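Local coordinates for lectin (PDB 4HR6), which binds galactosides through a ricin-like beta-trefoil lectin chain and is a nontoxic three-chain homologue of type II ribosome-inactivating proteins, at the interface of chains B and A and the interface of chains A and C. Numbering follows the deposited sequence. Chains: chain A, Lectin; chain B, Lectin; chain C, Lectin.

Contact 1: the interface of chains B and A. Residues chain B 1, 3, 16, 20; chain A 5-8, 114.
The ring of B:Phe16, on helix 10-24 of chain B, meets A:Leu6 and A:Val114 in the apolar centre of this interface between two chains of the RIP-like part. Its rim does the touching: CD2 of A:Leu6 lies at the edge in the ring plane, 3.9 Å from B:Phe16 CZ, and CG1 of A:Val114, from helix 103-119, is 4.0 Å from B:Phe16 CE2. The phenylalanine reaches strand 3-9 of chain A because its CG swings away from the backbone N (chi1 168°). Residues of its own chain cover both faces: B:Leu3 CB sits 3.7 Å above the ring plane, over its centre, and B:Val20 CG2 lies opposite, toward the rim. The two methyls of A:Leu6 are shared out, CD2 to the ring edge and CD1 to B:Val20 CG2. Farther along the strand, A:Leu8 CD2 packs on B:Leu3 CB at 3.8 Å. The polar rim is backbone: strand 2-4 of chain B runs parallel to strand 3-9, with B:Leu3 bridged to A:Leu8, so chain B adds a short parallel strand beside it. A:Thr7 supplies both N and O. Its N donates to B:Ala1 O at 3.0 Å, 170° at the hydrogen, and its carbonyl O accepts from B:Leu3 N, also at 3.0 Å.

Contact 2: the interface of chains B and A. Residues chain B 5-6; chain A 9-11, 85, 89, 92.
B:Leu5 meets A:Asp89 and A:Ile92, its CD1 branch inserted between the end of strand 3-9 and helix 85-96 of chain A in this part of the B–A interface. That methyl does the touching: B:Leu5 CD1 lies 3.6 Å from A:Asp89 CA and 3.9 Å from A:Ile92 CD1. The leucine and A:Asp89 side chains run past each other in opposite directions, which brings the methyl alongside the base of the aspartate. CG stands anti to the carbonyl carbon (chi1 -71°), and CD1 continues in an extended line (chi2 -178°) toward the helix. The backbone fixes the residue at its root, where B:Leu5 N donates to A:Thr9 O at 3.0 Å and 171° at the hydrogen. Beside it, the amide oxygen OD1 of A:Asn11 faces B:Ser6 and makes a weak hydrogen bond with its hydroxyl OG. Two waters extend the contact. Water 2 joins the B:Leu5 carbonyl O to A:Asn11 ND2, 2.9 Å from each, while water 1 lies between B:Ser6 N and A:Ser10 O. In the second shell, A:Asp89 positions A:Asn11: its carboxylate OD1 accepts A:Asn11 N at 2.8 Å through the syn lone pair, with weaker help from ND2. This ties the loop after the strand to the helix. The site therefore sits where the short B strand 2-4 has ended and strand 3-9 of chain A gives way to loop, against the face of helix 85-96 that carries A:Val85, A:Asp89 and A:Ile92.

Contact 3: the interface of chains A and C. Residues chain A 125, 129; chain C 143, 147, 149, 164, 263.
A:Gln125 and A:Tyr129, both in helical backbone geometry, sit four residues apart on helix 121-132 and face C:Asp147, C:Val143 and C:Phe263 of the lectin chain. The glutamine chain bends at chi2, laying its amide over the tyrosine: NE2 is 3.8 Å above the plane of the A:Tyr129 ring, over the centre of one face. From there A:Gln125 NE2 donates to the carboxylate OD1 of C:Asp147 at 2.7 Å, 175° at the hydrogen. The acceptor lies in the amide plane, but OD1 is met on its anti side and out of the carboxylate plane, the two planes being 63° apart. Ring and hydrogen bond together would restrict rotation of the amide. C:Phe263, on strand 261-263, offers a face instead: A:Tyr129 CE2 lies 3.9 Å above its plane toward the rim, so the tyrosine meets it edge-on. C:Phe263 CD1 also packs on A:Gln125 CG at 3.9 Å. At the other flank of the ring, A:Tyr129 CE1 touches C:Asp147 CB. The phenol points into chain C, toward C:Val143 and the C:Cys149–C:Cys164 disulfide. This helix surface thus docks on the second trefoil domain, with A:Tyr129 OH 3.2 Å from C:Cys164 SG.

Contact 4: the interface of chains A and C. Residues chain A 184-185, 187-188; chain C 130-134.
The phenolic OH of A:Tyr188 is gripped by the backbone of C:Tyr134 from two points, accepting from its N at 2.8 Å and donating to its carbonyl O at 2.9 Å. C:Tyr134 O also accepts C:Arg130 NH1, at 2.7 Å; the phenol and the guanidinium reach it from opposite faces of its plane. The arginine chain, bent at chi3, passes over the CE2 rim of one face of the A:Tyr188 ring, with C:Arg130 CD 3.9 Å from CE2, and this places the guanidinium edge toward the carbonyl. At its NE, water 3 relays the contact to A:Tyr187 O. The C:Tyr134 side chain crosses A:Tyr188 at about a right angle, touching CE2 with CB. Elsewhere the A chain reads backbone atoms of the C segment 131-133. A:Asp184 OD2 accepts C:Asn133 N at 2.8 Å on the syn side, 29° out of the carboxylate plane. A:Ser185 OG donates to C:Val131 O in the carbonyl plane; its chi1 of 73° sets the hydroxyl between backbone N and carbonyl carbon. The same OG accepts A:Tyr187 N. This A–C interface joins the end of strand 180-185 and the residues after it to strand 130-131 and the loop that follows. A:Tyr187 lies side by side with C:Val131, pointing the same way, its CD1 3.9 Å from C:Val131 CB.

Contact 1: the interface of chains B and A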
ATOM      1  N   ALA B   1       0.216  -2.808  25.579  1.00 58.00           N
ATOM      2  CA  ALA B   1       0.711  -1.733  24.663  1.00 53.85           C
ATOM      3  C   ALA B   1       0.551  -0.357  25.320  1.00 50.81           C
ATOM      4  O   ALA B   1      -0.551   0.037  25.725  1.00 45.32           O
ATOM      5  CB  ALA B   1      -0.020  -1.784  23.337  1.00 55.57           C
ATOM      6  N   LEU B   3       2.231   3.853  25.452  1.00 47.92           N
ATOM      7  CA  LEU B   3       3.010   4.895  24.820  1.00 44.11           C
ATOM      8  C   LEU B   3       3.191   6.006  25.844  1.00 40.65           C
ATOM      9  O   LEU B   3       2.224   6.666  26.229  1.00 38.29           O
ATOM     10  CB  LEU B   3       2.296   5.386  23.563  1.00 46.72           C
ATOM     11  CG  LEU B   3       3.036   6.096  22.408  1.00 47.80           C
ATOM     12  CD1 LEU B   3       2.605   7.539  22.301  1.00 49.16           C
ATOM     13  CD2 LEU B   3       4.562   5.967  22.439  1.00 47.81           C
ATOM     14  N   PHE B  16       5.794   1.122  19.082  1.00 34.95           N
ATOM     15  CA  PHE B  16       4.447   1.075  19.637  1.00 35.94           C
ATOM     16  C   PHE B  16       3.390   0.702  18.571  1.00 32.41           C
ATOM     17  O   PHE B  16       2.625  -0.217  18.774  1.00 29.17           O
ATOM     18  CB  PHE B  16       4.124   2.436  20.279  1.00 35.96           C
ATOM     19  CG  PHE B  16       2.687   2.624  20.625  1.00 36.95           C
ATOM     20  CD1 PHE B  16       2.138   1.992  21.731  1.00 36.06           C
ATOM     21  CD2 PHE B  16       1.891   3.458  19.868  1.00 37.64           C
ATOM     22  CE1 PHE B  16       0.819   2.185  22.065  1.00 35.43           C
ATOM     23  CE2 PHE B  16       0.564   3.660  20.194  1.00 37.51           C
ATOM     24  CZ  PHE B  16       0.026   3.017  21.295  1.00 37.05           C
ATOM     25  N   VAL B  20       0.975  -2.686  18.288  1.00 35.54           N
ATOM     26  CA  VAL B  20      -0.471  -2.679  18.118  1.00 34.89           C
ATOM     27  C   VAL B  20      -0.843  -3.587  16.933  1.00 34.42           C
ATOM     28  O   VAL B  20      -1.689  -4.458  17.082  1.00 31.79           O
ATOM     29  CB  VAL B  20      -1.020  -1.263  17.938  1.00 35.17           C
ATOM     30  CG1 VAL B  20      -2.475  -1.279  17.473  1.00 35.83           C
ATOM     31  CG2 VAL B  20      -0.891  -0.496  19.235  1.00 37.11           C
TER
ATOM     32  N   LEU A   5      -6.921  -3.277  25.122  1.00 34.79           N
ATOM     33  CA  LEU A   5      -6.636  -2.141  25.986  1.00 38.40           C
ATOM     34  C   LEU A   5      -5.275  -1.597  25.703  1.00 39.95           C
ATOM     35  O   LEU A   5      -4.321  -2.315  25.450  1.00 40.43           O
ATOM     36  CB  LEU A   5      -6.672  -2.515  27.466  1.00 40.23           C
ATOM     37  CG  LEU A   5      -7.992  -3.031  28.028  1.00 43.15           C
ATOM     38  CD1 LEU A   5      -7.821  -3.337  29.509  1.00 45.85           C
ATOM     39  CD2 LEU A   5      -9.111  -2.028  27.819  1.00 43.23           C
ATOM     40  N   LEU A   6      -5.181  -0.297  25.857  1.00 42.73           N
ATOM     41  CA  LEU A   6      -4.087   0.436  25.342  1.00 42.11           C
ATOM     42  C   LEU A   6      -3.896   1.637  26.244  1.00 38.11           C
ATOM     43  O   LEU A   6      -4.835   2.398  26.465  1.00 39.44           O
ATOM     44  CB  LEU A   6      -4.520   0.832  23.956  1.00 46.55           C
ATOM     45  CG  LEU A   6      -3.479   1.275  23.001  1.00 49.03           C
ATOM     46  CD1 LEU A   6      -3.910   0.779  21.626  1.00 51.76           C
ATOM     47  CD2 LEU A   6      -3.379   2.778  23.107  1.00 50.16           C
ATOM     48  N   THR A   7      -2.694   1.811  26.767  1.00 35.39           N
ATOM     49  CA  THR A   7      -2.425   2.909  27.690  1.00 35.25           C
ATOM     50  C   THR A   7      -1.576   4.013  27.058  1.00 34.03           C
ATOM     51  O   THR A   7      -0.598   3.758  26.377  1.00 32.36           O
ATOM     52  CB  THR A   7      -1.747   2.372  28.958  1.00 36.76           C
ATOM     53  OG1 THR A   7      -2.599   1.379  29.544  1.00 38.74           O
ATOM     54  CG2 THR A   7      -1.520   3.475  29.985  1.00 38.40           C
ATOM     55  N   LEU A   8      -1.970   5.253  27.286  1.00 33.95           N
ATOM     56  CA  LEU A   8      -1.184   6.398  26.840  1.00 33.55           C
ATOM     57  C   LEU A   8      -0.877   7.229  28.064  1.00 32.80           C
ATOM     58  O   LEU A   8      -1.745   7.417  28.905  1.00 32.45           O
ATOM     59  CB  LEU A   8      -1.972   7.242  25.851  1.00 34.40           C
ATOM     60  CG  LEU A   8      -2.521   6.522  24.629  1.00 37.37           C
ATOM     61  CD1 LEU A   8      -3.595   7.386  23.995  1.00 40.39           C
ATOM     62  CD2 LEU A   8      -1.411   6.230  23.640  1.00 39.61           C
ATOM     63  N   VAL A 114      -3.107   7.109  16.670  1.00 27.92           N
ATOM     64  CA  VAL A 114      -2.908   5.746  17.163  1.00 28.49           C
ATOM     65  C   VAL A 114      -3.593   4.704  16.270  1.00 29.60           C
ATOM     66  O   VAL A 114      -2.939   3.797  15.745  1.00 29.10           O
ATOM     67  CB  VAL A 114      -3.409   5.605  18.616  1.00 31.57           C
ATOM     68  CG1 VAL A 114      -3.268   4.172  19.080  1.00 33.89           C
ATOM     69  CG2 VAL A 114      -2.622   6.529  19.538  1.00 33.17           C
TER

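Contact 2: the interface of chains B and A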
ATOM      1  N   LEU B   5       4.872   9.541  26.545  1.00 40.25           N
ATOM      2  CA  LEU B   5       5.419  10.634  25.761  1.00 43.77           C
ATOM      3  C   LEU B   5       6.773  11.158  26.266  1.00 47.42           C
ATOM      4  O   LEU B   5       7.545  11.666  25.464  1.00 47.93           O
ATOM      5  CB  LEU B   5       4.409  11.762  25.607  1.00 43.67           C
ATOM      6  CG  LEU B   5       3.245  11.409  24.681  1.00 47.11           C
ATOM      7  CD1 LEU B   5       2.316  12.605  24.546  1.00 47.11           C
ATOM      8  CD2 LEU B   5       3.765  10.973  23.315  1.00 50.15           C
ATOM      9  N   SER B   6       7.073  11.016  27.560  1.00 49.33           N
ATOM     10  CA  SER B   6       8.389  11.435  28.108  1.00 55.18           C
ATOM     11  C   SER B   6       9.569  10.825  27.360  1.00 56.52           C
ATOM     12  O   SER B   6      10.478  11.528  26.930  1.00 59.39           O
ATOM     13  CB  SER B   6       8.509  11.068  29.591  1.00 53.74           C
ATOM     14  OG  SER B   6       7.661  11.899  30.360  1.00 58.39           O
TER
ATOM     15  N   THR A   9       0.351   7.725  28.159  1.00 34.17           N
ATOM     16  CA  THR A   9       0.802   8.512  29.313  1.00 34.11           C
ATOM     17  C   THR A   9       1.408   9.847  28.854  1.00 33.16           C
ATOM     18  O   THR A   9       2.321   9.879  28.041  1.00 34.59           O
ATOM     19  CB  THR A   9       1.831   7.715  30.115  1.00 35.47           C
ATOM     20  OG1 THR A   9       1.232   6.492  30.546  1.00 38.10           O
ATOM     21  CG2 THR A   9       2.320   8.497  31.347  1.00 37.62           C
ATOM     22  N   SER A  10       0.900  10.949  29.382  1.00 34.26           N
ATOM     23  CA  SER A  10       1.406  12.263  29.017  1.00 36.67           C
ATOM     24  C   SER A  10       2.762  12.549  29.673  1.00 36.73           C
ATOM     25  O   SER A  10       3.244  11.770  30.486  1.00 33.48           O
ATOM     26  CB  SER A  10       0.409  13.339  29.440  1.00 36.12           C
ATOM     27  OG  SER A  10       0.474  13.518  30.835  1.00 35.50           O
ATOM     28  N   ASN A  11       3.359  13.680  29.296  1.00 39.04           N
ATOM     29  CA  ASN A  11       4.535  14.244  29.984  1.00 41.91           C
ATOM     30  C   ASN A  11       4.292  14.697  31.429  1.00 41.89           C
ATOM     31  O   ASN A  11       5.240  14.892  32.166  1.00 42.84           O
ATOM     32  CB  ASN A  11       5.107  15.416  29.190  1.00 42.12           C
ATOM     33  CG  ASN A  11       5.930  14.955  28.003  1.00 41.82           C
ATOM     34  OD1 ASN A  11       7.013  14.410  28.164  1.00 44.91           O
ATOM     35  ND2 ASN A  11       5.420  15.174  26.809  1.00 45.12           N
ATOM     36  N   VAL A  85       3.297  15.707  18.439  1.00 31.74           N
ATOM     37  CA  VAL A  85       3.666  15.311  19.781  1.00 34.44           C
ATOM     38  C   VAL A  85       2.908  16.120  20.832  1.00 35.07           C
ATOM     39  O   VAL A  85       2.352  15.553  21.772  1.00 33.14           O
ATOM     40  CB  VAL A  85       5.173  15.480  19.998  1.00 37.69           C
ATOM     41  CG1 VAL A  85       5.549  15.117  21.428  1.00 40.90           C
ATOM     42  CG2 VAL A  85       5.938  14.618  18.996  1.00 39.03           C
ATOM     43  N   ASP A  89      -0.088  15.167  23.575  1.00 36.80           N
ATOM     44  CA  ASP A  89       0.138  15.375  25.008  1.00 36.39           C
ATOM     45  C   ASP A  89      -1.042  16.144  25.604  1.00 35.69           C
ATOM     46  O   ASP A  89      -1.585  15.764  26.632  1.00 33.40           O
ATOM     47  CB  ASP A  89       1.449  16.139  25.222  1.00 40.37           C
ATOM     48  CG  ASP A  89       1.979  16.017  26.643  1.00 42.45           C
ATOM     49  OD1 ASP A  89       2.343  14.913  27.055  1.00 42.52           O
ATOM     50  OD2 ASP A  89       2.020  17.030  27.351  1.00 53.92           O
ATOM     51  N   ILE A  92      -4.173  13.834  25.687  1.00 29.11           N
ATOM     52  CA  ILE A  92      -4.151  12.896  26.784  1.00 31.26           C
ATOM     53  C   ILE A  92      -4.623  13.596  28.080  1.00 33.68           C
ATOM     54  O   ILE A  92      -5.544  13.110  28.781  1.00 30.69           O
ATOM     55  CB  ILE A  92      -2.744  12.271  26.934  1.00 30.49           C
ATOM     56  CG1 ILE A  92      -2.455  11.356  25.752  1.00 31.06           C
ATOM     57  CG2 ILE A  92      -2.639  11.456  28.218  1.00 30.39           C
ATOM     58  CD1 ILE A  92      -1.012  10.878  25.677  1.00 31.54           C
TER
HETATM   59  O   HOH W   1       5.187   9.847  29.939  1.00 47.63           O
HETATM   60  O   HOH W   2       7.197  14.382  24.602  1.00 52.31           O

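Contact 3: the interface of chains A and C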
ATOM      1  N   GLN A 125       3.944   7.051   8.952  1.00 33.96           N
ATOM      2  CA  GLN A 125       5.131   7.791   8.537  1.00 33.33           C
ATOM      3  C   GLN A 125       4.924   9.292   8.661  1.00 32.84           C
ATOM      4  O   GLN A 125       5.814   9.994   9.104  1.00 32.17           O
ATOM      5  CB  GLN A 125       5.576   7.422   7.109  1.00 33.92           C
ATOM      6  CG  GLN A 125       6.948   7.995   6.719  1.00 35.47           C
ATOM      7  CD  GLN A 125       8.063   7.545   7.652  1.00 33.63           C
ATOM      8  OE1 GLN A 125       8.300   6.363   7.807  1.00 38.89           O
ATOM      9  NE2 GLN A 125       8.728   8.490   8.296  1.00 37.18           N
ATOM     10  N   TYR A 129       7.344  11.640  11.347  1.00 40.39           N
ATOM     11  CA  TYR A 129       8.017  12.891  11.030  1.00 41.06           C
ATOM     12  C   TYR A 129       7.748  13.999  12.040  1.00 42.98           C
ATOM     13  O   TYR A 129       8.644  14.822  12.285  1.00 40.49           O
ATOM     14  CB  TYR A 129       7.609  13.410   9.654  1.00 42.79           C
ATOM     15  CG  TYR A 129       8.323  12.772   8.472  1.00 46.42           C
ATOM     16  CD1 TYR A 129       9.710  12.567   8.473  1.00 47.29           C
ATOM     17  CD2 TYR A 129       7.608  12.425   7.326  1.00 47.38           C
ATOM     18  CE1 TYR A 129      10.349  12.001   7.372  1.00 49.68           C
ATOM     19  CE2 TYR A 129       8.236  11.867   6.225  1.00 50.56           C
ATOM     20  CZ  TYR A 129       9.603  11.651   6.250  1.00 51.35           C
ATOM     21  OH  TYR A 129      10.194  11.089   5.136  1.00 54.90           O
TER
ATOM     22  N   VAL C 143      11.240   6.298   1.801  1.00 41.18           N
ATOM     23  CA  VAL C 143      11.720   6.576   3.144  1.00 39.42           C
ATOM     24  C   VAL C 143      12.196   5.283   3.770  1.00 39.03           C
ATOM     25  O   VAL C 143      11.512   4.287   3.717  1.00 37.82           O
ATOM     26  CB  VAL C 143      10.612   7.221   4.011  1.00 41.49           C
ATOM     27  CG1 VAL C 143      11.145   7.617   5.385  1.00 40.95           C
ATOM     28  CG2 VAL C 143      10.038   8.445   3.311  1.00 42.51           C
ATOM     29  N   ASP C 147      13.955   7.490   9.310  1.00 42.34           N
ATOM     30  CA  ASP C 147      13.174   8.456   8.532  1.00 42.54           C
ATOM     31  C   ASP C 147      13.971   9.252   7.518  1.00 40.52           C
ATOM     32  O   ASP C 147      13.654  10.417   7.233  1.00 40.05           O
ATOM     33  CB  ASP C 147      12.441   9.400   9.472  1.00 44.39           C
ATOM     34  CG  ASP C 147      11.668   8.659  10.498  1.00 45.99           C
ATOM     35  OD1 ASP C 147      10.722   7.955  10.090  1.00 46.09           O
ATOM     36  OD2 ASP C 147      12.035   8.741  11.681  1.00 47.93           O
ATOM     37  N   CYS C 149      15.533   9.694   3.525  1.00 45.51           N
ATOM     38  CA  CYS C 149      15.012   9.577   2.162  1.00 44.53           C
ATOM     39  C   CYS C 149      16.095   9.139   1.159  1.00 48.66           C
ATOM     40  O   CYS C 149      17.224   9.642   1.206  1.00 51.04           O
ATOM     41  CB  CYS C 149      14.482  10.933   1.697  1.00 44.51           C
ATOM     42  SG  CYS C 149      12.847  11.444   2.309  1.00 45.43           S
ATOM     43  N   CYS C 164      15.560  13.837   4.607  1.00 48.55           N
ATOM     44  CA  CYS C 164      14.470  14.270   3.747  1.00 48.81           C
ATOM     45  C   CYS C 164      14.337  15.770   3.737  1.00 49.95           C
ATOM     46  O   CYS C 164      14.421  16.403   4.784  1.00 51.52           O
ATOM     47  CB  CYS C 164      13.140  13.672   4.215  1.00 46.14           C
ATOM     48  SG  CYS C 164      13.154  11.883   4.249  1.00 43.60           S
ATOM     49  N   PHE C 263       6.329   7.555   0.223  1.00 38.45           N
ATOM     50  CA  PHE C 263       5.675   8.759   0.678  1.00 38.54           C
ATOM     51  C   PHE C 263       5.219   9.561  -0.536  1.00 38.66           C
ATOM     52  O   PHE C 263       5.938  10.390  -1.087  1.00 37.12           O
ATOM     53  CB  PHE C 263       6.567   9.554   1.640  1.00 40.82           C
ATOM     54  CG  PHE C 263       5.811  10.516   2.514  1.00 41.37           C
ATOM     55  CD1 PHE C 263       5.412  10.150   3.792  1.00 44.38           C
ATOM     56  CD2 PHE C 263       5.475  11.778   2.054  1.00 45.97           C
ATOM     57  CE1 PHE C 263       4.710  11.030   4.603  1.00 47.57           C
ATOM     58  CE2 PHE C 263       4.761  12.669   2.859  1.00 47.52           C
ATOM     59  CZ  PHE C 263       4.381  12.295   4.137  1.00 45.78           C
TER

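Contact 4: the interface of chains A and C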
ATOM      1  N   ASP A 184      -8.283   0.546  -8.909  1.00 37.82           N
ATOM      2  CA  ASP A 184      -9.238  -0.500  -9.246  1.00 37.66           C
ATOM      3  C   ASP A 184      -8.635  -1.893  -9.163  1.00 35.98           C
ATOM      4  O   ASP A 184      -9.212  -2.840  -9.675  1.00 33.15           O
ATOM      5  CB  ASP A 184      -9.814  -0.235 -10.641  1.00 41.17           C
ATOM      6  CG  ASP A 184      -8.803  -0.460 -11.751  1.00 44.21           C
ATOM      7  OD1 ASP A 184      -9.197  -1.034 -12.793  1.00 44.63           O
ATOM      8  OD2 ASP A 184      -7.615  -0.090 -11.573  1.00 44.59           O
ATOM      9  N   SER A 185      -7.482  -2.022  -8.496  1.00 36.63           N
ATOM     10  CA  SER A 185      -6.825  -3.318  -8.336  1.00 36.36           C
ATOM     11  C   SER A 185      -5.829  -3.251  -7.201  1.00 34.52           C
ATOM     12  O   SER A 185      -5.520  -2.181  -6.707  1.00 36.11           O
ATOM     13  CB  SER A 185      -6.088  -3.722  -9.625  1.00 36.35           C
ATOM     14  OG  SER A 185      -4.914  -2.950  -9.792  1.00 36.08           O
ATOM     15  N   TYR A 187      -2.694  -3.861  -7.599  1.00 37.90           N
ATOM     16  CA  TYR A 187      -1.359  -3.756  -8.183  1.00 38.26           C
ATOM     17  C   TYR A 187      -0.867  -2.328  -8.101  1.00 38.70           C
ATOM     18  O   TYR A 187      -0.259  -1.832  -9.041  1.00 42.92           O
ATOM     19  CB  TYR A 187      -1.365  -4.277  -9.637  1.00 35.17           C
ATOM     20  CG  TYR A 187      -1.851  -5.695  -9.691  1.00 32.45           C
ATOM     21  CD1 TYR A 187      -3.076  -6.016 -10.253  1.00 33.53           C
ATOM     22  CD2 TYR A 187      -1.126  -6.696  -9.107  1.00 31.83           C
ATOM     23  CE1 TYR A 187      -3.540  -7.317 -10.273  1.00 30.82           C
ATOM     24  CE2 TYR A 187      -1.583  -7.998  -9.109  1.00 33.44           C
ATOM     25  CZ  TYR A 187      -2.789  -8.292  -9.706  1.00 33.73           C
ATOM     26  OH  TYR A 187      -3.232  -9.583  -9.699  1.00 34.28           O
ATOM     27  N   TYR A 188      -1.165  -1.663  -6.984  1.00 39.45           N
ATOM     28  CA  TYR A 188      -0.690  -0.313  -6.712  1.00 39.78           C
ATOM     29  C   TYR A 188       0.003  -0.306  -5.350  1.00 39.30           C
ATOM     30  O   TYR A 188      -0.534  -0.848  -4.373  1.00 35.18           O
ATOM     31  CB  TYR A 188      -1.838   0.679  -6.717  1.00 39.13           C
ATOM     32  CG  TYR A 188      -2.463   0.867  -8.073  1.00 42.07           C
ATOM     33  CD1 TYR A 188      -3.434  -0.015  -8.534  1.00 43.15           C
ATOM     34  CD2 TYR A 188      -2.094   1.929  -8.894  1.00 42.39           C
ATOM     35  CE1 TYR A 188      -4.016   0.146  -9.774  1.00 43.05           C
ATOM     36  CE2 TYR A 188      -2.661   2.091 -10.143  1.00 43.36           C
ATOM     37  CZ  TYR A 188      -3.629   1.194 -10.579  1.00 45.36           C
ATOM     38  OH  TYR A 188      -4.227   1.329 -11.816  1.00 44.87           O
TER
ATOM     39  N   ARG C 130       1.353  -3.754 -14.990  1.00 40.18           N
ATOM     40  CA  ARG C 130       0.345  -3.277 -14.058  1.00 41.29           C
ATOM     41  C   ARG C 130      -1.052  -3.438 -14.662  1.00 41.67           C
ATOM     42  O   ARG C 130      -1.412  -2.749 -15.640  1.00 38.39           O
ATOM     43  CB  ARG C 130       0.549  -1.799 -13.737  1.00 40.66           C
ATOM     44  CG  ARG C 130      -0.458  -1.267 -12.723  1.00 40.07           C
ATOM     45  CD  ARG C 130      -0.507   0.252 -12.753  1.00 40.49           C
ATOM     46  NE  ARG C 130       0.727   0.850 -12.247  1.00 38.85           N
ATOM     47  CZ  ARG C 130       1.022   2.142 -12.315  1.00 39.26           C
ATOM     48  NH1 ARG C 130       0.180   3.000 -12.880  1.00 40.24           N
ATOM     49  NH2 ARG C 130       2.186   2.579 -11.834  1.00 43.40           N
ATOM     50  N   VAL C 131      -1.834  -4.324 -14.058  1.00 38.40           N
ATOM     51  CA  VAL C 131      -3.248  -4.458 -14.399  1.00 39.49           C
ATOM     52  C   VAL C 131      -4.020  -3.470 -13.549  1.00 37.83           C
ATOM     53  O   VAL C 131      -4.038  -3.570 -12.332  1.00 38.37           O
ATOM     54  CB  VAL C 131      -3.749  -5.873 -14.114  1.00 40.82           C
ATOM     55  CG1 VAL C 131      -5.233  -5.978 -14.426  1.00 41.42           C
ATOM     56  CG2 VAL C 131      -2.938  -6.871 -14.913  1.00 41.39           C
ATOM     57  N   GLY C 132      -4.632  -2.496 -14.192  1.00 38.06           N
ATOM     58  CA  GLY C 132      -5.275  -1.424 -13.483  1.00 39.20           C
ATOM     59  C   GLY C 132      -5.503  -0.258 -14.403  1.00 41.47           C
ATOM     60  O   GLY C 132      -4.830  -0.119 -15.428  1.00 45.08           O
ATOM     61  N   ASN C 133      -6.447   0.592 -14.032  1.00 42.97           N
ATOM     62  CA  ASN C 133      -6.932   1.624 -14.925  1.00 45.59           C
ATOM     63  C   ASN C 133      -6.154   2.917 -14.797  1.00 45.31           C
ATOM     64  O   ASN C 133      -6.224   3.777 -15.678  1.00 42.25           O
ATOM     65  CB  ASN C 133      -8.412   1.882 -14.675  1.00 48.65           C
ATOM     66  CG  ASN C 133      -9.047   2.704 -15.780  1.00 56.39           C
ATOM     67  OD1 ASN C 133      -8.875   2.407 -16.965  1.00 57.04           O
ATOM     68  ND2 ASN C 133      -9.770   3.754 -15.402  1.00 59.01           N
ATOM     69  N   TYR C 134      -5.411   3.068 -13.703  1.00 43.62           N
ATOM     70  CA  TYR C 134      -4.528   4.222 -13.557  1.00 44.42           C
ATOM     71  C   TYR C 134      -3.159   3.822 -14.097  1.00 43.55           C
ATOM     72  O   TYR C 134      -2.474   3.001 -13.487  1.00 42.73           O
ATOM     73  CB  TYR C 134      -4.450   4.644 -12.092  1.00 41.68           C
ATOM     74  CG  TYR C 134      -3.732   5.934 -11.844  1.00 39.00           C
ATOM     75  CD1 TYR C 134      -4.397   7.144 -11.937  1.00 40.53           C
ATOM     76  CD2 TYR C 134      -2.385   5.942 -11.501  1.00 39.07           C
ATOM     77  CE1 TYR C 134      -3.738   8.334 -11.698  1.00 41.38           C
ATOM     78  CE2 TYR C 134      -1.718   7.123 -11.270  1.00 38.40           C
ATOM     79  CZ  TYR C 134      -2.394   8.306 -11.364  1.00 39.47           C
ATOM     80  OH  TYR C 134      -1.725   9.471 -11.122  1.00 44.06           O
TER
HETATM   81  O   HOH W   3       1.986  -1.041 -10.642  1.00 58.61           O

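Contact 1 and contact 2, about 12 Å apart between C-alpha centres, are successive stretches of one B–A seam, following strand 3-9 of chain A into the loop beyond it. Contact 3 and contact 4 lie about 25 Å apart on the A–C interface, one engaging helix 121-132 and the other the end of strand 180-185. Contact 3 is about 23 Å from both B–A sites, and contact 4 is about 35 and 41 Å from contact 1 and contact 2. Chain A is common to all four, joining chain B in one RIP-like unit and meeting the lectin chain at well-separated places, contacts 3 and 4 among them, which may limit rocking between them.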